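Local coordinates for biphenyl 2,3-Dioxygenase Beta Subunit (Sphingobium yanoikuyae, PDB 2GBW), which probably serves as the beta subunit of a ring-hydroxylating dioxygenase, a multi-chain enzyme assembly that oxidises aromatic compounds, at residues A18-E23 with R140-R145; G38-D43 with F151-R156; V82-S87 with N169-C174; V90-P95 with R126-T131. One frame throughout, in Å; residues are numbered along the deposited sequence. Where two conformers were deposited one is given.

Interaction 1 of 4, residues A18-E23 with R140-R145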
# COMPACT_ATOMS: atom_id res chain seq x y z
N ALA B 18 14.08 -2.11 32.11
CA ALA B 18 15.41 -2.57 31.78
C ALA B 18 15.43 -4.07 31.40
O ALA B 18 16.08 -4.46 30.43
CB ALA B 18 16.36 -2.29 32.96
N HIS B 19 14.67 -4.90 32.13
CA HIS B 19 14.42 -6.28 31.77
C HIS B 19 13.82 -6.43 30.35
O HIS B 19 14.32 -7.21 29.55
CB HIS B 19 13.47 -6.94 32.79
CG HIS B 19 13.01 -8.31 32.39
ND1 HIS B 19 13.73 -9.45 32.68
CD2 HIS B 19 11.93 -8.71 31.67
CE1 HIS B 19 13.10 -10.49 32.17
NE2 HIS B 19 12.00 -10.08 31.57
N TYR B 20 12.76 -5.69 30.08
CA TYR B 20 12.13 -5.70 28.77
C TYR B 20 13.07 -5.22 27.65
O TYR B 20 13.07 -5.80 26.57
CB TYR B 20 10.84 -4.87 28.78
CG TYR B 20 9.61 -5.58 29.30
CD1 TYR B 20 9.57 -6.95 29.46
CD2 TYR B 20 8.48 -4.86 29.64
CE1 TYR B 20 8.43 -7.59 29.94
CE2 TYR B 20 7.35 -5.48 30.11
CZ TYR B 20 7.33 -6.85 30.26
OH TYR B 20 6.20 -7.46 30.73
N ARG B 21 13.87 -4.19 27.91
CA ARG B 21 14.86 -3.71 26.89
C ARG B 21 15.89 -4.77 26.59
O ARG B 21 16.23 -4.99 25.42
CB ARG B 21 15.52 -2.40 27.38
CG ARG B 21 14.60 -1.18 27.28
CD ARG B 21 15.37 0.14 27.58
NE ARG B 21 15.89 0.27 28.93
CZ ARG B 21 15.30 0.95 29.91
NH1 ARG B 21 14.14 1.56 29.71
NH2 ARG B 21 15.87 1.04 31.10
N ALA B 22 16.32 -5.51 27.62
CA ALA B 22 17.30 -6.60 27.43
C ALA B 22 16.69 -7.75 26.65
O ALA B 22 17.38 -8.36 25.79
CB ALA B 22 17.95 -7.06 28.80
N GLU B 23 15.43 -8.02 26.93
CA GLU B 23 14.66 -9.03 26.22
C GLU B 23 14.60 -8.70 24.73
O GLU B 23 14.96 -9.52 23.90
CB GLU B 23 13.26 -9.12 26.80
CG GLU B 23 12.37 -10.15 26.15
CD GLU B 23 11.13 -10.43 26.96
OE1 GLU B 23 10.37 -9.48 27.22
OE2 GLU B 23 10.92 -11.59 27.34
N ARG B 140 0.49 -6.85 25.37
CA ARG B 140 1.12 -7.92 26.07
C ARG B 140 0.68 -7.83 27.55
O ARG B 140 0.67 -6.75 28.14
CB ARG B 140 2.63 -7.81 25.96
CG ARG B 140 3.36 -8.87 26.78
CD ARG B 140 4.82 -8.98 26.42
NE ARG B 140 5.56 -7.76 26.76
CZ ARG B 140 6.83 -7.55 26.48
NH1 ARG B 140 7.55 -8.48 25.90
NH2 ARG B 140 7.41 -6.40 26.83
N GLU B 141 0.28 -8.96 28.11
CA GLU B 141 -0.13 -9.06 29.50
C GLU B 141 0.75 -10.17 30.10
O GLU B 141 0.57 -11.34 29.75
CB GLU B 141 -1.63 -9.37 29.61
CG GLU B 141 -2.51 -8.28 29.01
CD GLU B 141 -3.99 -8.62 28.92
OE1 GLU B 141 -4.43 -9.74 29.29
OE2 GLU B 141 -4.74 -7.71 28.46
N ASP B 142 1.72 -9.77 30.95
CA ASP B 142 2.68 -10.71 31.61
C ASP B 142 2.38 -10.82 33.09
O ASP B 142 1.93 -9.86 33.72
CB ASP B 142 4.13 -10.22 31.50
CG ASP B 142 4.74 -10.36 30.10
OD1 ASP B 142 4.21 -11.10 29.23
OD2 ASP B 142 5.84 -9.74 29.90
N LYS B 143 2.71 -11.99 33.65
CA LYS B 143 3.00 -12.16 35.07
C LYS B 143 4.48 -12.46 35.13
O LYS B 143 4.96 -13.40 34.47
CB LYS B 143 2.26 -13.34 35.66
CG LYS B 143 0.72 -13.29 35.57
CD LYS B 143 0.06 -13.83 36.85
CE LYS B 143 0.17 -12.85 38.03
NZ LYS B 143 0.17 -13.45 39.41
N LEU B 144 5.21 -11.65 35.88
CA LEU B 144 6.64 -11.86 36.10
C LEU B 144 6.91 -12.18 37.56
O LEU B 144 6.14 -11.78 38.44
CB LEU B 144 7.40 -10.58 35.81
CG LEU B 144 7.27 -9.87 34.46
CD1 LEU B 144 8.17 -8.67 34.51
CD2 LEU B 144 7.65 -10.73 33.26
N ARG B 145 7.99 -12.90 37.82
CA ARG B 145 8.50 -12.95 39.19
C ARG B 145 9.97 -12.60 39.21
O ARG B 145 10.69 -12.73 38.22
CB ARG B 145 8.30 -14.32 39.82
CG ARG B 145 8.99 -15.43 39.06
CD ARG B 145 9.03 -16.73 39.89
NE ARG B 145 7.73 -17.40 39.84
CZ ARG B 145 7.35 -18.30 38.94
NH1 ARG B 145 8.16 -18.71 37.97
NH2 ARG B 145 6.12 -18.80 39.01
O HOH W 1 3.88 -6.57 29.45
O HOH W 2 10.36 -7.09 26.08

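Interaction 2 of 4, residues G38-D43 with F151-R156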
# COMPACT_ATOMS: atom_id res chain seq x y z
N GLY B 38 17.55 -17.46 30.79
CA GLY B 38 17.61 -16.35 31.70
C GLY B 38 16.38 -15.47 31.88
O GLY B 38 16.32 -14.75 32.89
N MET B 39 15.44 -15.48 30.93
CA MET B 39 14.29 -14.58 31.01
C MET B 39 12.93 -15.27 31.09
O MET B 39 11.93 -14.62 31.35
CB MET B 39 14.34 -13.56 29.87
CG MET B 39 15.69 -12.82 29.79
SD MET B 39 15.84 -11.43 28.62
CE MET B 39 16.26 -12.19 27.05
N VAL B 40 12.89 -16.58 30.90
CA VAL B 40 11.62 -17.33 30.86
C VAL B 40 11.64 -18.42 31.90
O VAL B 40 12.60 -19.18 32.00
CB VAL B 40 11.37 -17.96 29.46
CG1 VAL B 40 10.05 -18.79 29.43
CG2 VAL B 40 11.37 -16.89 28.35
N ALA B 41 10.59 -18.45 32.73
CA ALA B 41 10.47 -19.40 33.82
C ALA B 41 10.04 -20.75 33.27
O ALA B 41 9.38 -20.84 32.25
CB ALA B 41 9.41 -18.90 34.81
N GLU B 42 10.41 -21.82 33.98
CA GLU B 42 10.08 -23.16 33.51
C GLU B 42 8.59 -23.51 33.56
O GLU B 42 8.16 -24.43 32.92
CB GLU B 42 10.90 -24.18 34.31
CG GLU B 42 12.38 -24.18 33.90
CD GLU B 42 13.07 -25.52 34.17
OE1 GLU B 42 13.22 -25.90 35.37
OE2 GLU B 42 13.47 -26.17 33.16
N ASP B 43 7.80 -22.76 34.34
CA ASP B 43 6.34 -22.97 34.38
C ASP B 43 5.57 -22.03 33.46
O ASP B 43 4.37 -21.81 33.64
CB ASP B 43 5.84 -22.81 35.83
CG ASP B 43 6.19 -21.47 36.45
OD1 ASP B 43 7.38 -21.08 36.40
OD2 ASP B 43 5.27 -20.85 37.08
N PHE B 151 14.24 -10.68 36.51
CA PHE B 151 12.90 -11.24 36.46
C PHE B 151 12.88 -12.39 35.49
O PHE B 151 13.73 -12.46 34.62
CB PHE B 151 11.91 -10.18 35.93
CG PHE B 151 11.88 -8.95 36.77
CD1 PHE B 151 12.76 -7.91 36.52
CD2 PHE B 151 11.02 -8.86 37.86
CE1 PHE B 151 12.77 -6.78 37.31
CE2 PHE B 151 11.04 -7.75 38.69
CZ PHE B 151 11.90 -6.69 38.39
N LYS B 152 11.89 -13.29 35.64
CA LYS B 152 11.49 -14.20 34.59
C LYS B 152 10.00 -14.16 34.36
O LYS B 152 9.23 -14.00 35.28
CB LYS B 152 11.93 -15.62 34.93
CG LYS B 152 13.46 -15.79 34.90
CD LYS B 152 13.88 -17.25 35.08
CE LYS B 152 15.39 -17.39 34.98
NZ LYS B 152 15.85 -18.78 35.27
N VAL B 153 9.57 -14.34 33.11
CA VAL B 153 8.14 -14.36 32.83
C VAL B 153 7.63 -15.79 33.04
O VAL B 153 8.28 -16.77 32.61
CB VAL B 153 7.83 -13.78 31.43
CG1 VAL B 153 8.52 -14.61 30.30
CG2 VAL B 153 6.29 -13.71 31.15
N PHE B 154 6.50 -15.92 33.72
CA PHE B 154 5.85 -17.22 33.89
C PHE B 154 4.46 -17.24 33.27
O PHE B 154 3.89 -18.31 33.08
CB PHE B 154 5.89 -17.73 35.34
CG PHE B 154 5.03 -16.95 36.34
CD1 PHE B 154 5.52 -15.81 36.95
CD2 PHE B 154 3.73 -17.36 36.64
CE1 PHE B 154 4.76 -15.08 37.86
CE2 PHE B 154 2.94 -16.61 37.59
CZ PHE B 154 3.48 -15.48 38.16
N ARG B 155 3.92 -16.09 32.87
CA ARG B 155 2.71 -16.10 32.03
C ARG B 155 2.82 -14.97 31.06
O ARG B 155 3.20 -13.88 31.44
CB ARG B 155 1.45 -15.88 32.89
CG ARG B 155 1.16 -16.98 33.95
CD ARG B 155 0.60 -18.17 33.21
NE ARG B 155 0.15 -19.28 34.06
CZ ARG B 155 0.94 -20.13 34.70
NH1 ARG B 155 2.27 -20.02 34.64
NH2 ARG B 155 0.39 -21.08 35.46
N ARG B 156 2.56 -15.25 29.78
CA ARG B 156 2.61 -14.23 28.73
C ARG B 156 1.43 -14.41 27.85
O ARG B 156 1.27 -15.46 27.22
CB ARG B 156 3.91 -14.28 27.94
CG ARG B 156 3.96 -13.33 26.69
CD ARG B 156 5.40 -13.01 26.36
NE ARG B 156 6.03 -12.12 27.30
CZ ARG B 156 7.34 -11.90 27.36
NH1 ARG B 156 8.15 -12.52 26.50
NH2 ARG B 156 7.84 -11.08 28.29
O HOH W 3 16.14 -12.42 34.09
O HOH W 4 2.80 -21.68 37.27

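Interaction 3 of 4, residues V82-S87 with N169-C174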
# COMPACT_ATOMS: atom_id res chain seq x y z
N VAL B 82 12.21 -22.39 19.65
CA VAL B 82 13.51 -21.70 19.63
C VAL B 82 14.56 -22.39 18.75
O VAL B 82 15.27 -21.73 18.00
CB VAL B 82 14.02 -21.43 21.06
CG1 VAL B 82 15.55 -21.30 21.11
CG2 VAL B 82 13.27 -20.17 21.61
N GLU B 83 14.63 -23.72 18.78
CA GLU B 83 15.60 -24.46 17.94
C GLU B 83 15.37 -24.39 16.43
O GLU B 83 16.34 -24.37 15.67
CB GLU B 83 15.71 -25.90 18.40
CG GLU B 83 16.14 -26.03 19.86
CD GLU B 83 17.52 -25.38 20.18
OE1 GLU B 83 18.31 -25.14 19.24
OE2 GLU B 83 17.80 -25.11 21.38
N ARG B 84 14.13 -24.32 15.97
CA ARG B 84 13.90 -24.11 14.54
C ARG B 84 14.83 -23.01 14.03
O ARG B 84 15.33 -23.08 12.91
CB ARG B 84 12.45 -23.69 14.27
CG ARG B 84 12.13 -23.45 12.77
CD ARG B 84 10.69 -23.05 12.54
NE ARG B 84 10.49 -22.58 11.17
CZ ARG B 84 10.51 -21.31 10.75
NH1 ARG B 84 10.70 -20.31 11.60
NH2 ARG B 84 10.35 -21.02 9.46
N LEU B 85 15.10 -22.01 14.87
CA LEU B 85 15.98 -20.95 14.43
C LEU B 85 17.48 -21.29 14.63
O LEU B 85 18.33 -20.47 14.29
CB LEU B 85 15.57 -19.62 15.07
CG LEU B 85 14.09 -19.25 14.96
CD1 LEU B 85 13.69 -18.32 16.11
CD2 LEU B 85 13.75 -18.62 13.59
N TYR B 86 17.78 -22.50 15.15
CA TYR B 86 19.16 -23.00 15.40
C TYR B 86 19.44 -24.33 14.69
O TYR B 86 20.31 -24.43 13.82
CB TYR B 86 19.39 -23.32 16.87
CG TYR B 86 19.55 -22.13 17.73
CD1 TYR B 86 18.44 -21.48 18.23
CD2 TYR B 86 20.81 -21.66 18.07
CE1 TYR B 86 18.57 -20.41 19.03
CE2 TYR B 86 20.95 -20.56 18.86
CZ TYR B 86 19.82 -19.94 19.34
OH TYR B 86 19.92 -18.84 20.14
N SER B 87 18.69 -25.35 15.11
CA SER B 87 18.92 -26.74 14.73
C SER B 87 18.48 -27.02 13.28
O SER B 87 18.47 -28.18 12.83
CB SER B 87 18.23 -27.67 15.74
OG SER B 87 18.75 -27.44 17.06
N ASN B 169 3.92 -14.93 8.15
CA ASN B 169 3.89 -15.72 9.38
C ASN B 169 3.96 -14.83 10.59
O ASN B 169 4.15 -13.60 10.46
CB ASN B 169 5.06 -16.69 9.42
CG ASN B 169 6.45 -15.97 9.46
OD1 ASN B 169 6.84 -15.32 10.46
ND2 ASN B 169 7.21 -16.14 8.39
N LEU B 170 3.78 -15.44 11.76
CA LEU B 170 3.94 -14.77 13.06
C LEU B 170 5.00 -15.47 13.86
O LEU B 170 4.89 -15.58 15.11
CB LEU B 170 2.58 -14.76 13.83
CG LEU B 170 1.50 -13.82 13.35
CD1 LEU B 170 0.10 -14.14 13.97
CD2 LEU B 170 1.84 -12.38 13.70
N TYR B 171 6.06 -15.90 13.15
CA TYR B 171 7.18 -16.63 13.73
C TYR B 171 8.22 -15.63 14.28
O TYR B 171 9.36 -15.54 13.80
CB TYR B 171 7.83 -17.66 12.74
CG TYR B 171 8.36 -18.86 13.48
CD1 TYR B 171 9.55 -18.80 14.21
CD2 TYR B 171 7.60 -20.01 13.61
CE1 TYR B 171 10.01 -19.89 14.95
CE2 TYR B 171 8.06 -21.11 14.31
CZ TYR B 171 9.25 -21.04 15.03
OH TYR B 171 9.71 -22.12 15.76
N PHE B 172 7.80 -14.95 15.35
CA PHE B 172 8.70 -14.13 16.19
C PHE B 172 8.16 -14.15 17.59
O PHE B 172 6.99 -14.35 17.81
CB PHE B 172 8.79 -12.72 15.66
CG PHE B 172 7.49 -12.02 15.53
CD1 PHE B 172 6.94 -11.34 16.61
CD2 PHE B 172 6.79 -12.06 14.31
CE1 PHE B 172 5.72 -10.68 16.47
CE2 PHE B 172 5.58 -11.42 14.15
CZ PHE B 172 5.03 -10.74 15.19
N PHE B 173 9.05 -13.94 18.56
CA PHE B 173 8.64 -13.90 19.95
C PHE B 173 8.34 -12.48 20.41
O PHE B 173 8.86 -11.51 19.88
CB PHE B 173 9.71 -14.50 20.84
CG PHE B 173 10.03 -15.93 20.53
CD1 PHE B 173 9.14 -16.93 20.83
CD2 PHE B 173 11.22 -16.27 19.95
CE1 PHE B 173 9.43 -18.24 20.55
CE2 PHE B 173 11.51 -17.58 19.66
CZ PHE B 173 10.61 -18.56 19.97
N CYS B 174 7.50 -12.38 21.43
CA CYS B 174 7.27 -11.13 22.15
C CYS B 174 7.30 -11.41 23.65
O CYS B 174 7.58 -12.53 24.05
CB CYS B 174 5.91 -10.55 21.77
SG CYS B 174 5.72 -10.18 20.04
OXT CYS B 174 6.88 -10.66 24.37

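Interaction 4 of 4, residues V90-P95 with R126-T131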
# COMPACT_ATOMS: atom_id res chain seq x y z
N VAL B 90 16.95 -23.29 7.74
CA VAL B 90 15.67 -22.84 7.26
C VAL B 90 15.93 -21.82 6.16
O VAL B 90 16.41 -20.73 6.42
CB VAL B 90 14.83 -22.18 8.42
CG1 VAL B 90 13.68 -21.42 7.85
CG2 VAL B 90 14.31 -23.27 9.37
N TRP B 91 15.57 -22.15 4.92
CA TRP B 91 16.07 -21.37 3.81
C TRP B 91 15.46 -19.98 3.72
O TRP B 91 16.11 -19.04 3.23
CB TRP B 91 15.89 -22.15 2.50
CG TRP B 91 16.61 -23.48 2.54
CD1 TRP B 91 16.06 -24.72 2.56
CD2 TRP B 91 18.03 -23.67 2.67
NE1 TRP B 91 17.05 -25.69 2.64
CE2 TRP B 91 18.27 -25.07 2.71
CE3 TRP B 91 19.12 -22.80 2.73
CZ2 TRP B 91 19.56 -25.61 2.80
CZ3 TRP B 91 20.42 -23.33 2.81
CH2 TRP B 91 20.62 -24.73 2.85
N MET B 92 14.21 -19.82 4.15
CA MET B 92 13.63 -18.46 4.25
C MET B 92 14.42 -17.54 5.16
O MET B 92 14.36 -16.34 4.97
CB MET B 92 12.20 -18.48 4.80
CG MET B 92 11.17 -18.57 3.77
SD MET B 92 9.54 -18.35 4.52
CE MET B 92 9.53 -16.60 4.92
N GLU B 93 15.09 -18.09 6.18
CA GLU B 93 15.92 -17.35 7.10
C GLU B 93 17.38 -17.42 6.77
O GLU B 93 18.23 -17.28 7.67
CB GLU B 93 15.73 -17.86 8.51
CG GLU B 93 14.46 -17.46 9.11
CD GLU B 93 14.43 -15.96 9.35
OE1 GLU B 93 15.18 -15.46 10.23
OE2 GLU B 93 13.64 -15.32 8.64
N ASP B 94 17.70 -17.61 5.50
CA ASP B 94 19.08 -17.52 5.07
C ASP B 94 19.19 -16.30 4.14
O ASP B 94 18.84 -16.39 2.96
CB ASP B 94 19.52 -18.81 4.42
CG ASP B 94 21.01 -18.82 4.07
OD1 ASP B 94 21.72 -17.92 4.54
OD2 ASP B 94 21.44 -19.71 3.27
N PRO B 95 19.71 -15.16 4.66
CA PRO B 95 20.15 -14.89 6.03
C PRO B 95 18.98 -14.53 6.91
O PRO B 95 17.90 -14.36 6.42
CB PRO B 95 21.08 -13.70 5.88
CG PRO B 95 20.44 -12.95 4.68
CD PRO B 95 19.93 -14.01 3.78
N ARG B 126 9.25 -5.65 10.81
CA ARG B 126 10.02 -6.72 10.20
C ARG B 126 10.38 -6.40 8.76
O ARG B 126 9.53 -5.89 8.00
CB ARG B 126 9.24 -8.04 10.22
CG ARG B 126 8.67 -8.47 11.58
CD ARG B 126 7.80 -9.75 11.46
NE ARG B 126 8.56 -10.97 11.33
CZ ARG B 126 8.07 -12.18 11.04
NH1 ARG B 126 6.79 -12.30 10.68
NH2 ARG B 126 8.85 -13.25 11.02
N ASN B 127 11.62 -6.70 8.37
CA ASN B 127 12.10 -6.52 6.98
C ASN B 127 12.80 -7.76 6.53
O ASN B 127 13.46 -8.43 7.34
CB ASN B 127 13.11 -5.36 6.93
CG ASN B 127 12.48 -4.02 7.09
OD1 ASN B 127 12.23 -3.57 8.22
ND2 ASN B 127 12.21 -3.35 5.97
N ARG B 128 12.60 -8.13 5.27
CA ARG B 128 13.37 -9.22 4.70
C ARG B 128 13.50 -9.01 3.21
O ARG B 128 12.83 -8.14 2.61
CB ARG B 128 12.73 -10.57 4.98
CG ARG B 128 11.36 -10.76 4.32
CD ARG B 128 10.70 -12.12 4.75
NE ARG B 128 11.59 -13.26 4.47
CZ ARG B 128 11.61 -13.93 3.34
NH1 ARG B 128 10.77 -13.61 2.35
NH2 ARG B 128 12.49 -14.92 3.19
N ARG B 129 14.48 -9.74 2.69
CA ARG B 129 14.83 -9.72 1.27
C ARG B 129 15.02 -8.26 0.84
O ARG B 129 15.79 -7.55 1.49
CB ARG B 129 13.80 -10.50 0.50
CG ARG B 129 13.72 -12.02 0.87
CD ARG B 129 15.05 -12.76 0.69
NE ARG B 129 14.83 -14.22 0.89
CZ ARG B 129 15.73 -15.07 1.36
NH1 ARG B 129 16.96 -14.64 1.71
NH2 ARG B 129 15.41 -16.35 1.55
N GLN B 130 14.42 -7.85 -0.29
CA GLN B 130 14.80 -6.57 -0.85
C GLN B 130 13.82 -5.51 -0.35
O GLN B 130 14.24 -4.50 0.18
CB GLN B 130 14.83 -6.62 -2.39
CG GLN B 130 15.88 -7.61 -2.88
CD GLN B 130 17.32 -7.13 -2.65
OE1 GLN B 130 17.69 -6.00 -3.06
NE2 GLN B 130 18.19 -8.01 -2.04
N THR B 131 12.53 -5.76 -0.57
CA THR B 131 11.48 -4.73 -0.35
C THR B 131 10.35 -5.17 0.63
O THR B 131 9.32 -4.44 0.77
CB THR B 131 10.82 -4.31 -1.66
OG1 THR B 131 10.22 -5.47 -2.27
CG2 THR B 131 11.85 -3.60 -2.65

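Interaction 1 of 4, residues A18-E23 with R140-R145
A very short hydrogen bond, 2.5 Å from Tyr-20 OH to Asp-142 OD2, ties helix to sheet in the buried interior. The hydroxyl donates, meeting the oxygen from above the carboxylate plane, with ring and carboxylate turned 66° apart. Water 1 donates to the same Tyr-20 OH at 2.8 Å. Over one face of the Tyr-20 ring lies the guanidinium of Arg-140, its NH2 3.1 Å above the ring plane at the centre; the planes are 28° apart, making a stack that is also a cation-pi contact. Arg-140 gets there with CG anti to the backbone N and a bend at chi3 (65°). This is the inner side of an NTF2-like fold, where helix 10-28 packs across the face of strand 132-147. A leucine in place of Tyr-20 would remove the hydroxyl and the flat ring, and would probably loosen the hold on Asp-142 and let the Arg-140 guanidinium shift. Tip to tip, Glu-23 OE1 forms a salt bridge with Arg-140 NH1 at 3.3 Å, and water 2 donates to Glu-23 OE1 at 2.6 Å while accepting from Arg-140 NH2. Glu-23 OE2 turns to Trp-35 and Arg-156, and Arg-140 NH1 pairs with the carboxylate of Cys-174.

Interaction 2 of 4, residues G38-D43 with F151-R156
Residues 38-41 run parallel to 151-153, and Val-153 bonds to the residues flanking its partner Val-40: Val-153 N donates to Met-39 O at 3.0 Å, and Ala-41 N donates to Val-153 O at 2.9 Å. This single parallel beta bridge sits just before a classic beta bulge in strand 150-160, where Phe-154 and Arg-155 both face Lys-143. Val-40 and Val-153 lie side by side on the same face, CG2 of Val-40 4.1 Å from CG1 of Val-153. On the other face Lys-152, extended beyond CG, runs along the opposing backbone, its CE 3.5 Å from Gly-38 O, and NZ bonds to Gln-37 O. An alanine in place of Lys-152 would remove this aliphatic arm and its ammonium group, and would probably loosen the end of helix 32-38 against the strand. Ala-41 CB packs on Phe-154 CB at 3.7 Å. At the corner, the carboxylate of Asp-43 lies alongside Phe-154, its plane within 11° of parallel to that of the ring, while Asp-43 OD2 forms a salt bridge with Arg-145. Water 4 joins Asp-43 OD2 to Arg-155 NH2. The guanidinium of Arg-155 curls back through a bend at chi2, and its NH1 donates to Phe-154 O at 2.8 Å.

Interaction 3 of 4, residues V82-S87 with N169-C174
Arg-84 NH1 stands 3.2 Å above the Tyr-171 ring, over its centre, in a cation-pi contact that presses the C-terminal tail against the end of helix 75-84. The guanidinium is tilted 53° to the ring, so one amino group, not the whole flat face, meets the pi cloud. Behind it the extended aliphatic chain follows the ring toward the hydroxyl, with Arg-84 CD 3.5 Å from Tyr-171 CZ. Leu-85 meets Tyr-171 tip to tip, its CG 4.1 Å from Tyr-171 CE1, and turns CD1 toward Phe-173. Next along the tail, Val-82 crosses Phe-173 at about a right angle, CG2 of Val-82 lying 3.5 Å from Phe-173 CZ; that phenyl ring also meets Trp-35. Both polar ends of the Arg-84/Tyr-171 pair are held from outside the two segments. Tyr-171 OH bonds to Arg-81 O, and Arg-84 NH2 forms a salt bridge with an acidic side chain of another protein, so the cation-pi pair lies at a subunit interface. The tail backbone probably helps set the ring's approach: Tyr-171 centres an inverse gamma turn, and an Asx turn overlaps it, in which Tyr-171 N donates to Asn-169 OD1 at 2.9 Å, in the carbonyl plane and on a lone pair.

Interaction 4 of 4, residues V90-P95 with R126-T131
Trp-91 O is gripped by two N-H groups, one from each segment: Asp-94 N closes the turn at 3.1 Å, and Arg-129 NH2 reaches it across the contact at 3.2 Å. The second bond is bent, with 137° at the hydrogen, although it arrives in the carbonyl plane on a lone pair. The other arm of the same guanidinium is straighter at the hydrogen, Arg-129 NH1 donating to Asp-94 O at 2.9 Å and 172°, though it comes from above the carbonyl plane. Together the two bonds fix the rotation of the group and clasp the loop by its carbonyls. Pro-95, which follows a cis peptide bond, brings CD to the edge of the guanidinium, 3.7 Å from Arg-129 NH1. Arg-128 takes the carbonyl between: its NH2 donates to Met-92 O at 2.9 Å, again on a lone pair. The Arg-128 guanidinium is sandwiched, with Met-92 CE 3.7 Å above the centre of one face and CG of Arg-129 on the opposite one. A bend at chi3 (72°) carries the methyl of Met-92 there. Arg-129 NE and Arg-128 NH2 also form salt bridges with acidic side chains of the chain of another protein, and Asp-94 OD1 accepts from the backbone N of Thr-56 of the second subunit. The contact therefore belongs to an assembly interface at the margin of the chain. It joins the loop that runs from helix 75-84 to strand 98-112 with the end of strand 115-128, where the chain turns toward strand 132-147.

Interactions 1, 2 and 3 are buried, whereas interaction 4 lies at the chain's surface, about 27 Å from interaction 1 between centres. Interactions 1 and 2 use neighbouring strands of one sheet, 132-147 and 150-160 respectively, and are stitched together by the salt bridge of Asp-142 with Arg-156. The carboxylate of Cys-174 ties interaction 3 to the first by pairing with Arg-140. Interactions 3 and 4 meet where Asn-169 OD1 receives Arg-126 NH2. Arginine recurs with different chemistry: in interaction 1 it stacks within an internal charge network, in interaction 3 it sits over an aromatic face in a cation-pi contact beside another protein, and in interaction 4 it binds backbone carbonyls. Interaction 2 rests mainly on backbone pairing.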